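Local coordinates for protein cyclodipeptide synthase, BtCDPS (Bacillus thermoamylovorans, PDB 6ZTU) that probably links two amino acids into a cyclodipeptide, as an aminoacyltransferase of the cyclodipeptide synthase family, at residues Asp66-Leu71 with Arg84-Glu89; Leu72-Thr77 with Leu170-Lys175; Ser114-Asn119 with Ala188-Tyr193; Trp204-Lys209 with Ser213-Lys218. All coordinates share one frame; numbering follows the deposited sequence.

Contact 1 of 4, residues Asp66-Leu71 with Arg84-Glu89; sequences DEAKNL and RKVRKE
Val-86 meets Ala-68 and Lys-69, and of the residues 84-89 it alone makes the contact with 66-71. Just before it, Lys-85 turns its side chain to the next part of the neighbouring helix, where its CB lies against Leu-72.

At Val-86 the two methyls divide the work. With CG1 anti to the backbone N (chi1 172°), both branches face the other segment, CG1 toward the methyl of Ala-68 and CG2 toward the backbone. CG2 sits 3.5 Å from Lys-69 N and 3.8 Å from Ala-68 C, so it lies on the peptide link between the two residues. The CB of Ala-68 completes the seat, 4.0 Å from Val-86 CG2 and 4.1 Å from Val-86 CG1. Lys-69 offers its CB to the same methyl, then the rest of its chain bends away, past Ala-82 and Glu-83, to a salt bridge with Glu-73.

One turn on, Glu-89 faces a different neighbour: its carboxylate takes the backbone N of Phe-36 and pairs with Arg-92.

Lys-69 N, on which the valine methyl rests, already donates to Asp-66 O (3.2 Å), so covering it with carbon costs no hydrogen bond. No polar bond crosses between the segments; the contact is packing, a valine methyl set on the Ala-68 to Lys-69 peptide, with the small alanine leaving room for it.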
loop_
_atom_site.group_PDB
_atom_site.type_symbol
_atom_site.label_atom_id
_atom_site.label_comp_id
_atom_site.label_asym_id
_atom_site.label_seq_id
_atom_site.Cartn_x
_atom_site.Cartn_y
_atom_site.Cartn_z
ATOM N N ASP A 66 -5.261 4.033 10.711
ATOM C CA ASP A 66 -4.990 4.911 11.852
ATOM C C ASP A 66 -3.509 5.223 11.993
ATOM O O ASP A 66 -3.135 6.336 12.381
ATOM C CB ASP A 66 -5.490 4.270 13.143
ATOM C CG ASP A 66 -6.967 3.936 13.098
ATOM O OD1 ASP A 66 -7.714 4.628 12.380
ATOM O OD2 ASP A 66 -7.374 2.990 13.800
ATOM N N GLU A 67 -2.650 4.245 11.713
ATOM C CA GLU A 67 -1.226 4.444 11.948
ATOM C C GLU A 67 -0.601 5.451 11.004
ATOM O O GLU A 67 0.603 5.713 11.127
ATOM C CB GLU A 67 -0.485 3.105 11.835
ATOM C CG GLU A 67 -0.611 2.206 13.055
ATOM C CD GLU A 67 -1.916 1.416 13.090
ATOM O OE1 GLU A 67 -2.695 1.473 12.112
ATOM O OE2 GLU A 67 -2.168 0.735 14.104
ATOM N N ALA A 68 -1.357 6.012 10.056
ATOM C CA ALA A 68 -0.793 7.070 9.229
ATOM C C ALA A 68 -0.353 8.255 10.080
ATOM O O ALA A 68 0.576 8.975 9.700
ATOM C CB ALA A 68 -1.799 7.520 8.176
ATOM N N LYS A 69 -0.998 8.467 11.236
ATOM C CA LYS A 69 -0.573 9.552 12.122
ATOM C C LYS A 69 0.851 9.340 12.631
ATOM O O LYS A 69 1.568 10.317 12.883
ATOM C CB LYS A 69 -1.555 9.701 13.289
ATOM C CG LYS A 69 -1.450 8.656 14.380
ATOM C CD LYS A 69 -2.530 8.876 15.443
ATOM C CE LYS A 69 -2.031 8.544 16.846
ATOM N NZ LYS A 69 -0.833 7.642 16.860
ATOM N N ASN A 70 1.288 8.082 12.761
ATOM C CA ASN A 70 2.642 7.802 13.242
ATOM C C ASN A 70 3.696 8.398 12.330
ATOM O O ASN A 70 4.770 8.800 12.801
ATOM C CB ASN A 70 2.877 6.296 13.363
ATOM C CG ASN A 70 2.042 5.668 14.440
ATOM O OD1 ASN A 70 0.861 5.995 14.580
ATOM N ND2 ASN A 70 2.636 4.766 15.218
ATOM N N LEU A 71 3.418 8.443 11.022
ATOM C CA LEU A 71 4.374 9.006 10.078
ATOM C C LEU A 71 4.593 10.484 10.358
ATOM O O LEU A 71 5.715 10.987 10.244
ATOM C CB LEU A 71 3.886 8.799 8.641
ATOM C CG LEU A 71 3.611 7.356 8.201
ATOM C CD1 LEU A 71 3.142 7.355 6.763
ATOM C CD2 LEU A 71 4.851 6.470 8.362
ATOM N N ARG A 84 -5.635 15.224 12.843
ATOM C CA ARG A 84 -6.380 16.094 11.935
ATOM C C ARG A 84 -5.895 15.932 10.501
ATOM O O ARG A 84 -6.697 15.752 9.575
ATOM C CB ARG A 84 -6.251 17.556 12.367
ATOM C CG ARG A 84 -7.232 18.014 13.423
ATOM C CD ARG A 84 -7.064 19.507 13.666
ATOM N NE ARG A 84 -6.431 19.781 14.954
ATOM C CZ ARG A 84 -5.631 20.819 15.184
ATOM N NH1 ARG A 84 -5.353 21.675 14.208
ATOM N NH2 ARG A 84 -5.097 20.989 16.388
ATOM N N LYS A 85 -4.579 16.017 10.295
ATOM C CA LYS A 85 -4.044 15.927 8.942
ATOM C C LYS A 85 -4.390 14.594 8.296
ATOM O O LYS A 85 -4.693 14.552 7.102
ATOM C CB LYS A 85 -2.534 16.157 8.957
ATOM C CG LYS A 85 -2.149 17.559 9.409
ATOM C CD LYS A 85 -0.657 17.795 9.326
ATOM C CE LYS A 85 -0.185 17.849 7.878
ATOM N NZ LYS A 85 1.232 18.299 7.777
ATOM N N VAL A 86 -4.402 13.509 9.075
ATOM C CA VAL A 86 -4.783 12.206 8.535
ATOM C C VAL A 86 -6.238 12.222 8.079
ATOM O O VAL A 86 -6.549 11.866 6.938
ATOM C CB VAL A 86 -4.530 11.094 9.568
ATOM C CG1 VAL A 86 -5.111 9.769 9.078
ATOM C CG2 VAL A 86 -3.045 10.956 9.845
ATOM N N ARG A 87 -7.154 12.632 8.966
ATOM C CA ARG A 87 -8.572 12.662 8.602
ATOM C C ARG A 87 -8.800 13.439 7.311
ATOM O O ARG A 87 -9.568 13.010 6.442
ATOM C CB ARG A 87 -9.399 13.270 9.738
ATOM C CG ARG A 87 -9.592 12.363 10.950
ATOM C CD ARG A 87 -10.520 13.020 11.975
ATOM N NE ARG A 87 -9.831 13.332 13.227
ATOM C CZ ARG A 87 -9.584 14.568 13.655
ATOM N NH1 ARG A 87 -9.968 15.614 12.933
ATOM N NH2 ARG A 87 -8.946 14.758 14.804
ATOM N N LYS A 88 -8.117 14.573 7.159
ATOM C CA LYS A 88 -8.266 15.393 5.964
ATOM C C LYS A 88 -7.679 14.715 4.732
ATOM O O LYS A 88 -8.258 14.785 3.641
ATOM C CB LYS A 88 -7.600 16.747 6.194
ATOM C CG LYS A 88 -7.690 17.687 5.019
ATOM C CD LYS A 88 -6.372 18.408 4.812
ATOM C CE LYS A 88 -6.599 19.856 4.436
ATOM N NZ LYS A 88 -5.436 20.430 3.704
ATOM N N GLU A 89 -6.516 14.080 4.880
ATOM C CA GLU A 89 -5.889 13.400 3.748
ATOM C C GLU A 89 -6.727 12.215 3.281
ATOM O O GLU A 89 -6.948 12.035 2.078
ATOM C CB GLU A 89 -4.474 12.960 4.140
ATOM C CG GLU A 89 -3.708 12.197 3.073
ATOM C CD GLU A 89 -3.069 13.104 2.046
ATOM O OE1 GLU A 89 -3.462 14.289 1.969
ATOM O OE2 GLU A 89 -2.174 12.627 1.311
#

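Contact 2 of 4, residues Leu72-Thr77 with Leu170-Lys175; sequences LEALGT and LFHAVK
Glu-73 and His-172 form the polar part of this contact, a short hydrogen bond between a carboxylate and an imidazole. His-172 NE2 donates to Glu-73 OE1 over 2.6 Å, nearly straight at 163°. The acceptor lies in the ring plane, so the N-H is used squarely; on the other side the proton reaches the anti side of OE1, 28° out of the carboxylate plane. The imidazole gets there because CG of His-172 stands anti to the backbone N (chi1 -167°), sending the ring across to the neighbouring helix. The carboxylate is gripped from several directions: OE1 also takes a salt bridge from Lys-69, and OE2 is bonded to Thr-79 OG1. The ammonium of Lys-69 so close would probably favour the ionised carboxylate.

The pair ties helix 68-74 to the early turns of helix 167-191, in a fold of the Rossmann-like HUP group. Farther along, that second helix supplies Tyr-176, Glu-180 and Phe-184 to the pocket holding hexanediol.

Van der Waals contacts gather at the ring edge, where Glu-73 CB lies 3.5 Å from His-172 NE2 and Ala-74 N is 4.1 Å from His-172 CD2. The apolar packing is lighter: beside the imidazole pair, the helices meet through two small residues, Ala-74 CB and Ala-173 CB, 4.4 Å apart. Leu-151 and Ser-147 of helix 137-157 lie against these same two alanines, respectively.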
loop_
_atom_site.group_PDB
_atom_site.type_symbol
_atom_site.label_atom_id
_atom_site.label_comp_id
_atom_site.label_asym_id
_atom_site.label_seq_id
_atom_site.Cartn_x
_atom_site.Cartn_y
_atom_site.Cartn_z
ATOM N N LEU A 72 3.531 11.191 10.740
ATOM C CA LEU A 72 3.666 12.601 11.091
ATOM C C LEU A 72 4.231 12.774 12.498
ATOM O O LEU A 72 5.122 13.602 12.710
ATOM C CB LEU A 72 2.312 13.301 10.944
ATOM C CG LEU A 72 1.625 13.223 9.569
ATOM C CD1 LEU A 72 0.239 13.865 9.607
ATOM C CD2 LEU A 72 2.471 13.850 8.469
ATOM N N GLU A 73 3.758 11.975 13.460
ATOM C CA GLU A 73 4.266 12.063 14.826
ATOM C C GLU A 73 5.769 11.828 14.881
ATOM O O GLU A 73 6.463 12.395 15.734
ATOM C CB GLU A 73 3.542 11.058 15.718
ATOM C CG GLU A 73 2.073 11.384 15.914
ATOM C CD GLU A 73 1.363 10.352 16.737
ATOM O OE1 GLU A 73 1.760 9.169 16.702
ATOM O OE2 GLU A 73 0.400 10.722 17.432
ATOM N N ALA A 74 6.291 10.982 13.991
ATOM C CA ALA A 74 7.730 10.741 13.980
ATOM C C ALA A 74 8.491 11.917 13.383
ATOM O O ALA A 74 9.646 12.155 13.753
ATOM C CB ALA A 74 8.041 9.455 13.212
ATOM N N LEU A 75 7.879 12.654 12.459
ATOM C CA LEU A 75 8.489 13.846 11.885
ATOM C C LEU A 75 8.161 15.103 12.680
ATOM O O LEU A 75 7.995 16.182 12.092
ATOM C CB LEU A 75 8.066 14.015 10.423
ATOM C CG LEU A 75 8.527 12.904 9.472
ATOM C CD1 LEU A 75 7.920 13.037 8.081
ATOM C CD2 LEU A 75 10.041 12.878 9.390
ATOM N N GLY A 76 8.044 14.982 14.002
ATOM C CA GLY A 76 7.660 16.104 14.835
ATOM C C GLY A 76 6.312 16.696 14.471
ATOM O O GLY A 76 6.240 17.785 13.888
ATOM N N THR A 77 5.234 15.974 14.787
ATOM C CA THR A 77 3.886 16.525 14.733
ATOM C C THR A 77 3.147 16.050 15.976
ATOM O O THR A 77 3.061 14.841 16.222
ATOM C CB THR A 77 3.141 16.096 13.466
ATOM O OG1 THR A 77 3.883 16.497 12.310
ATOM C CG2 THR A 77 1.772 16.749 13.406
ATOM N N LEU A 170 12.042 5.573 13.750
ATOM C CA LEU A 170 11.828 4.367 12.949
ATOM C C LEU A 170 10.862 3.409 13.625
ATOM O O LEU A 170 9.999 2.813 12.965
ATOM C CB LEU A 170 13.158 3.653 12.700
ATOM C CG LEU A 170 14.169 4.345 11.792
ATOM C CD1 LEU A 170 15.472 3.543 11.739
ATOM C CD2 LEU A 170 13.601 4.538 10.403
ATOM N N PHE A 171 11.011 3.217 14.934
ATOM C CA PHE A 171 10.159 2.257 15.625
ATOM C C PHE A 171 8.744 2.788 15.790
ATOM O O PHE A 171 7.799 1.996 15.857
ATOM C CB PHE A 171 10.768 1.877 16.975
ATOM C CG PHE A 171 11.749 0.736 16.889
ATOM C CD1 PHE A 171 11.315 -0.571 17.027
ATOM C CD2 PHE A 171 13.096 0.969 16.640
ATOM C CE1 PHE A 171 12.198 -1.621 16.935
ATOM C CE2 PHE A 171 13.995 -0.084 16.550
ATOM C CZ PHE A 171 13.547 -1.383 16.699
ATOM N N HIS A 172 8.569 4.112 15.844
ATOM C CA HIS A 172 7.216 4.654 15.883
ATOM C C HIS A 172 6.528 4.499 14.534
ATOM O O HIS A 172 5.381 4.040 14.458
ATOM C CB HIS A 172 7.238 6.121 16.308
ATOM C CG HIS A 172 5.885 6.663 16.668
ATOM N ND1 HIS A 172 5.139 6.162 17.710
ATOM C CD2 HIS A 172 5.150 7.659 16.122
ATOM C CE1 HIS A 172 4.002 6.830 17.794
ATOM N NE2 HIS A 172 3.985 7.746 16.844
ATOM N N ALA A 173 7.221 4.874 13.451
ATOM C CA ALA A 173 6.650 4.773 12.114
ATOM C C ALA A 173 6.522 3.332 11.619
ATOM O O ALA A 173 5.734 3.080 10.702
ATOM C CB ALA A 173 7.488 5.572 11.125
ATOM N N VAL A 174 7.280 2.380 12.173
ATOM C CA VAL A 174 7.156 1.010 11.667
ATOM C C VAL A 174 5.804 0.411 12.049
ATOM O O VAL A 174 5.378 -0.590 11.455
ATOM C CB VAL A 174 8.341 0.135 12.136
ATOM C CG1 VAL A 174 8.120 -0.392 13.544
ATOM C CG2 VAL A 174 8.594 -1.029 11.150
ATOM N N LYS A 175 5.094 1.009 13.010
ATOM C CA LYS A 175 3.737 0.552 13.285
ATOM C C LYS A 175 2.851 0.696 12.054
ATOM O O LYS A 175 1.950 -0.127 11.834
ATOM C CB LYS A 175 3.163 1.318 14.479
ATOM C CG LYS A 175 3.840 0.924 15.782
ATOM C CD LYS A 175 3.459 1.848 16.920
ATOM C CE LYS A 175 4.268 1.506 18.158
ATOM N NZ LYS A 175 4.186 0.044 18.436
#

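Contact 3 of 4, residues Ser114-Asn119 with Ala188-Tyr193; sequences SDFKNN and ASILGY
Phe-116 packs against Ile-190 and Leu-191 while Asn-119, three residues on, bonds to the backbone of the same helical turn. Starting at the CB of Phe-116, the bond from CA already points at helix 167-191, and chi1 of -64° sets the ring beside the last turn of that helix. CG is 4.1 Å from Ile-190 CG2, and CD1 comes closer to that methyl, at 3.6 Å. At CE1 the ring passes from one partner to the next, touching both Ile-190 CG2 and Leu-191 CD2. The tip, CZ, ends 3.7 Å from Leu-191 CD2. Both methyls approach the ring obliquely.

A type I turn from Phe-116 to Asn-119, closed by Asn-119 N on Phe-116 O at 3.0 Å, places the amide next to the ring. ND2 of Asn-119 gives a hydrogen bond to Ile-190 O, also 3.0 Å long but bent to 133° at the proton. It arrives in the carbonyl plane, on a lone pair, although the oxygen lies off the plane of the asparagine amide. The other end of that amide, OD1, caps Tyr-122 N, making Asn-119 the N-cap of helix 120-135. Putting a leucine here would probably leave Tyr-122 N without its cap and Ile-190 O without this donor.

One amide thus serves the start of helix 120-135 and the end of helix 167-191. Around it, Phe-183 meets the Phe-116 ring edge-to-face, Ile-121 and Tyr-122 lie against Ile-190, and the loop itself follows strand 110-112 at the border of the sheet.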
loop_
_atom_site.group_PDB
_atom_site.type_symbol
_atom_site.label_atom_id
_atom_site.label_comp_id
_atom_site.label_asym_id
_atom_site.label_seq_id
_atom_site.Cartn_x
_atom_site.Cartn_y
_atom_site.Cartn_z
ATOM N N SER A 114 -7.195 -0.134 8.378
ATOM C CA SER A 114 -7.739 -0.318 9.719
ATOM C C SER A 114 -9.157 -0.883 9.725
ATOM O O SER A 114 -9.735 -1.044 10.806
ATOM C CB SER A 114 -7.737 1.008 10.480
ATOM O OG SER A 114 -6.412 1.469 10.684
ATOM N N ASP A 115 -9.723 -1.202 8.566
ATOM C CA ASP A 115 -11.126 -1.603 8.474
ATOM C C ASP A 115 -11.334 -3.103 8.647
ATOM O O ASP A 115 -12.436 -3.603 8.355
ATOM C CB ASP A 115 -11.710 -1.170 7.124
ATOM C CG ASP A 115 -11.886 0.331 7.007
ATOM O OD1 ASP A 115 -11.816 1.026 8.038
ATOM O OD2 ASP A 115 -12.099 0.818 5.886
ATOM N N PHE A 116 -10.314 -3.832 9.120
ATOM C CA PHE A 116 -10.304 -5.294 9.082
ATOM C C PHE A 116 -9.928 -5.901 10.434
ATOM O O PHE A 116 -9.495 -7.046 10.508
ATOM C CB PHE A 116 -9.380 -5.780 7.958
ATOM C CG PHE A 116 -9.865 -5.364 6.603
ATOM C CD1 PHE A 116 -10.680 -6.200 5.861
ATOM C CD2 PHE A 116 -9.594 -4.085 6.117
ATOM C CE1 PHE A 116 -11.175 -5.799 4.623
ATOM C CE2 PHE A 116 -10.081 -3.679 4.881
ATOM C CZ PHE A 116 -10.877 -4.527 4.140
ATOM N N LYS A 117 -10.161 -5.168 11.520
ATOM C CA LYS A 117 -9.861 -5.682 12.851
ATOM C C LYS A 117 -10.730 -6.878 13.222
ATOM O O LYS A 117 -10.360 -7.646 14.115
ATOM C CB LYS A 117 -10.026 -4.564 13.888
ATOM C CG LYS A 117 -8.859 -3.567 13.888
ATOM C CD LYS A 117 -9.138 -2.357 14.768
ATOM C CE LYS A 117 -8.840 -1.056 14.029
ATOM N NZ LYS A 117 -9.693 0.067 14.531
ATOM N N ASN A 118 -11.872 -7.055 12.560
ATOM C CA ASN A 118 -12.736 -8.204 12.797
ATOM C C ASN A 118 -12.618 -9.256 11.702
ATOM O O ASN A 118 -13.481 -10.131 11.593
ATOM C CB ASN A 118 -14.183 -7.732 12.941
ATOM C CG ASN A 118 -14.380 -6.891 14.173
ATOM O OD1 ASN A 118 -14.499 -7.417 15.276
ATOM N ND2 ASN A 118 -14.365 -5.577 14.003
ATOM N N ASN A 119 -11.559 -9.197 10.902
ATOM C CA ASN A 119 -11.319 -10.116 9.797
ATOM C C ASN A 119 -10.223 -11.068 10.253
ATOM O O ASN A 119 -9.151 -10.619 10.673
ATOM C CB ASN A 119 -10.923 -9.320 8.543
ATOM C CG ASN A 119 -10.546 -10.193 7.355
ATOM O OD1 ASN A 119 -9.463 -10.788 7.314
ATOM N ND2 ASN A 119 -11.416 -10.226 6.351
ATOM N N ALA A 188 -5.772 -10.423 -1.342
ATOM C CA ALA A 188 -6.881 -11.129 -1.985
ATOM C C ALA A 188 -7.681 -11.926 -0.964
ATOM O O ALA A 188 -8.920 -11.877 -0.948
ATOM C CB ALA A 188 -6.367 -12.056 -3.087
ATOM N N SER A 189 -6.987 -12.675 -0.106
ATOM C CA SER A 189 -7.670 -13.528 0.856
ATOM C C SER A 189 -8.338 -12.713 1.949
ATOM O O SER A 189 -9.414 -13.096 2.431
ATOM C CB SER A 189 -6.684 -14.521 1.458
ATOM O OG SER A 189 -6.353 -15.522 0.508
ATOM N N ILE A 190 -7.733 -11.590 2.353
ATOM C CA ILE A 190 -8.393 -10.702 3.322
ATOM C C ILE A 190 -9.711 -10.178 2.760
ATOM O O ILE A 190 -10.744 -10.152 3.451
ATOM C CB ILE A 190 -7.460 -9.537 3.711
ATOM C CG1 ILE A 190 -6.268 -10.052 4.515
ATOM C CG2 ILE A 190 -8.231 -8.447 4.491
ATOM C CD1 ILE A 190 -5.167 -8.988 4.637
ATOM N N LEU A 191 -9.694 -9.733 1.499
ATOM C CA LEU A 191 -10.876 -9.105 0.919
ATOM C C LEU A 191 -11.896 -10.116 0.402
ATOM O O LEU A 191 -13.089 -9.786 0.314
ATOM C CB LEU A 191 -10.465 -8.165 -0.215
ATOM C CG LEU A 191 -9.720 -6.894 0.212
ATOM C CD1 LEU A 191 -8.933 -6.353 -0.973
ATOM C CD2 LEU A 191 -10.707 -5.859 0.715
ATOM N N GLY A 192 -11.471 -11.325 0.073
ATOM C CA GLY A 192 -12.364 -12.344 -0.427
ATOM C C GLY A 192 -12.378 -12.517 -1.932
ATOM O O GLY A 192 -13.397 -12.955 -2.475
ATOM N N TYR A 193 -11.293 -12.181 -2.623
ATOM C CA TYR A 193 -11.159 -12.463 -4.047
ATOM C C TYR A 193 -10.302 -13.703 -4.262
ATOM O O TYR A 193 -9.486 -14.076 -3.415
ATOM C CB TYR A 193 -10.563 -11.258 -4.790
ATOM C CG TYR A 193 -11.514 -10.106 -4.730
ATOM C CD1 TYR A 193 -12.582 -10.017 -5.615
ATOM C CD2 TYR A 193 -11.405 -9.137 -3.733
ATOM C CE1 TYR A 193 -13.488 -8.986 -5.536
ATOM C CE2 TYR A 193 -12.313 -8.097 -3.652
ATOM C CZ TYR A 193 -13.353 -8.027 -4.559
ATOM O OH TYR A 193 -14.270 -6.999 -4.476
#

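Contact 4 of 4, residues Trp204-Lys209 with Ser213-Lys218; sequences WKLGEK and SEFYIK
Lys-209 and Glu-214 cross without pairing their charges: the carboxylate oxygen rests on the lysine's methylenes instead. Glu-214 OE1 is 3.5 Å from Lys-209 CD and 3.6 Å from Lys-209 CB, whereas the ammonium nitrogen, carried off by a bend at the far end of the chain, stays 5.7 Å from Glu-214 OE1. The carboxylate has other partners, Lys-138 in a salt bridge to OE1 and Asn-212 ND2 on OE2. The stem of the glutamate covers the helix end, its CB 3.4 Å from Lys-209 O, with CG anti to the carbonyl carbon (chi1 -69°) and the extended chain carried across the lysine's methylenes. Were this glutamate an alanine, Lys-138 would probably lose this counter-charge and Asn-212 this acceptor, and the lysine's aliphatic stem would lose its cover.

The backbone here forms a Schellman motif that ends helix 205-211. Glu-214 N donates to Lys-209 O over 3.2 Å (151° at the proton), Ser-213 N goes to Ile-210 O, and Ser-213 takes the positive-phi C-prime position, which here is filled by a serine rather than a glycine.

As the chain turns back, Phe-215 packs against the helix. One corner of its ring, CE2, meets Leu-206 CD1 at 3.5 Å and Lys-209 CB at 3.6 Å, both obliquely. Leu-206 in turn packs on Ser-142 and Met-146 of helix 137-157, and Phe-139 of that helix meets the Phe-215 ring edge-to-face.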
loop_
_atom_site.group_PDB
_atom_site.type_symbol
_atom_site.label_atom_id
_atom_site.label_comp_id
_atom_site.label_asym_id
_atom_site.label_seq_id
_atom_site.Cartn_x
_atom_site.Cartn_y
_atom_site.Cartn_z
ATOM N N TRP A 204 9.045 -2.961 -4.345
ATOM C CA TRP A 204 8.924 -3.384 -2.952
ATOM C C TRP A 204 10.103 -4.299 -2.637
ATOM O O TRP A 204 10.065 -5.501 -2.927
ATOM C CB TRP A 204 7.571 -4.064 -2.730
ATOM C CG TRP A 204 7.336 -4.564 -1.333
ATOM C CD1 TRP A 204 7.768 -3.999 -0.160
ATOM C CD2 TRP A 204 6.624 -5.746 -0.971
ATOM N NE1 TRP A 204 7.355 -4.763 0.911
ATOM C CE2 TRP A 204 6.653 -5.843 0.438
ATOM C CE3 TRP A 204 5.944 -6.731 -1.704
ATOM C CZ2 TRP A 204 6.049 -6.891 1.122
ATOM C CZ3 TRP A 204 5.340 -7.768 -1.014
ATOM C CH2 TRP A 204 5.411 -7.848 0.380
ATOM N N LYS A 205 11.146 -3.721 -2.022
ATOM C CA LYS A 205 12.395 -4.444 -1.778
ATOM C C LYS A 205 12.192 -5.647 -0.864
ATOM O O LYS A 205 12.744 -6.726 -1.115
ATOM C CB LYS A 205 13.434 -3.488 -1.177
ATOM C CG LYS A 205 14.834 -4.055 -1.014
ATOM C CD LYS A 205 15.201 -5.041 -2.124
ATOM C CE LYS A 205 16.361 -5.934 -1.710
ATOM N NZ LYS A 205 16.320 -7.257 -2.388
ATOM N N LEU A 206 11.428 -5.476 0.221
ATOM C CA LEU A 206 11.143 -6.606 1.091
ATOM C C LEU A 206 10.401 -7.695 0.333
ATOM O O LEU A 206 10.630 -8.888 0.565
ATOM C CB LEU A 206 10.334 -6.140 2.303
ATOM C CG LEU A 206 9.736 -7.204 3.207
ATOM C CD1 LEU A 206 10.783 -8.197 3.690
ATOM C CD2 LEU A 206 9.061 -6.509 4.388
ATOM N N GLY A 207 9.522 -7.301 -0.596
ATOM C CA GLY A 207 8.844 -8.291 -1.411
ATOM C C GLY A 207 9.807 -9.117 -2.233
ATOM O O GLY A 207 9.617 -10.326 -2.397
ATOM N N GLU A 208 10.853 -8.477 -2.758
ATOM C CA GLU A 208 11.879 -9.219 -3.484
ATOM C C GLU A 208 12.514 -10.272 -2.593
ATOM O O GLU A 208 12.734 -11.411 -3.020
ATOM C CB GLU A 208 12.941 -8.257 -4.024
ATOM C CG GLU A 208 12.408 -7.278 -5.055
ATOM C CD GLU A 208 13.432 -6.223 -5.456
ATOM O OE1 GLU A 208 14.629 -6.396 -5.124
ATOM O OE2 GLU A 208 13.039 -5.226 -6.104
ATOM N N LYS A 209 12.803 -9.916 -1.340
ATOM C CA LYS A 209 13.409 -10.881 -0.434
ATOM C C LYS A 209 12.433 -11.990 -0.076
ATOM O O LYS A 209 12.815 -13.157 0.007
ATOM C CB LYS A 209 13.900 -10.177 0.827
ATOM C CG LYS A 209 14.916 -9.090 0.556
ATOM C CD LYS A 209 15.666 -8.756 1.822
ATOM C CE LYS A 209 16.781 -7.756 1.553
ATOM N NZ LYS A 209 16.221 -6.391 1.441
ATOM N N SER A 213 12.543 -16.362 -0.955
ATOM C CA SER A 213 12.386 -17.360 0.118
ATOM C C SER A 213 13.335 -17.115 1.290
ATOM O O SER A 213 13.910 -18.055 1.847
ATOM C CB SER A 213 12.565 -18.782 -0.419
ATOM O OG SER A 213 11.816 -18.967 -1.601
ATOM N N GLU A 214 13.496 -15.850 1.677
ATOM C CA GLU A 214 14.431 -15.467 2.729
ATOM C C GLU A 214 13.809 -15.421 4.125
ATOM O O GLU A 214 14.546 -15.227 5.101
ATOM C CB GLU A 214 15.069 -14.115 2.384
ATOM C CG GLU A 214 16.028 -14.211 1.172
ATOM C CD GLU A 214 16.672 -12.894 0.810
ATOM O OE1 GLU A 214 16.893 -12.060 1.717
ATOM O OE2 GLU A 214 16.966 -12.689 -0.385
ATOM N N PHE A 215 12.492 -15.612 4.251
ATOM C CA PHE A 215 11.820 -15.527 5.542
ATOM C C PHE A 215 10.773 -16.619 5.669
ATOM O O PHE A 215 10.329 -17.203 4.678
ATOM C CB PHE A 215 11.101 -14.185 5.746
ATOM C CG PHE A 215 11.942 -12.995 5.451
ATOM C CD1 PHE A 215 12.818 -12.505 6.406
ATOM C CD2 PHE A 215 11.830 -12.332 4.240
ATOM C CE1 PHE A 215 13.576 -11.394 6.156
ATOM C CE2 PHE A 215 12.603 -11.212 3.986
ATOM C CZ PHE A 215 13.470 -10.743 4.948
ATOM N N TYR A 216 10.349 -16.852 6.912
ATOM C CA TYR A 216 9.175 -17.676 7.134
ATOM C C TYR A 216 7.908 -16.920 6.787
ATOM O O TYR A 216 6.883 -17.555 6.533
ATOM C CB TYR A 216 9.144 -18.182 8.574
ATOM C CG TYR A 216 10.204 -19.238 8.816
ATOM C CD1 TYR A 216 10.252 -20.389 8.036
ATOM C CD2 TYR A 216 11.158 -19.078 9.810
ATOM C CE1 TYR A 216 11.220 -21.353 8.246
ATOM C CE2 TYR A 216 12.121 -20.039 10.025
ATOM C CZ TYR A 216 12.149 -21.169 9.234
ATOM O OH TYR A 216 13.112 -22.140 9.430
ATOM N N ILE A 217 7.972 -15.586 6.737
ATOM C CA ILE A 217 6.897 -14.785 6.152
ATOM C C ILE A 217 6.851 -15.034 4.650
ATOM O O ILE A 217 7.859 -14.870 3.951
ATOM C CB ILE A 217 7.118 -13.291 6.446
ATOM C CG1 ILE A 217 6.878 -12.975 7.924
ATOM C CG2 ILE A 217 6.235 -12.405 5.540
ATOM C CD1 ILE A 217 5.432 -12.761 8.274
ATOM N N LYS A 218 5.674 -15.407 4.139
ATOM C CA LYS A 218 5.461 -15.641 2.715
ATOM C C LYS A 218 4.243 -14.864 2.232
ATOM O O LYS A 218 3.294 -14.631 2.987
ATOM C CB LYS A 218 5.218 -17.130 2.408
ATOM C CG LYS A 218 6.443 -18.016 2.460
ATOM C CD LYS A 218 6.066 -19.446 2.085
ATOM C CE LYS A 218 5.725 -19.556 0.608
ATOM N NZ LYS A 218 5.978 -20.931 0.102
#

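How the contacts relate
Contacts 1 and 2 share helix 68-74 and have centres 11 Å apart; their segments alternate along the chain, and Asn-70 ND2 reaches His-172 O between them. Contact 3 follows contact 1 in sequence and touches it where Ser-114 OG bonds Asp-66 N. It shares helix 167-191 with contact 2, whose centre is 25 Å away, so one long helix spans both, passing the hexanediol pocket on the way. Contact 4 closes last, on the opposite side of the chain's centre from contact 1, their centres 28 Å apart. Together they join helices and loops flanking the central mixed sheet, around the part of the fold that forms the pocket.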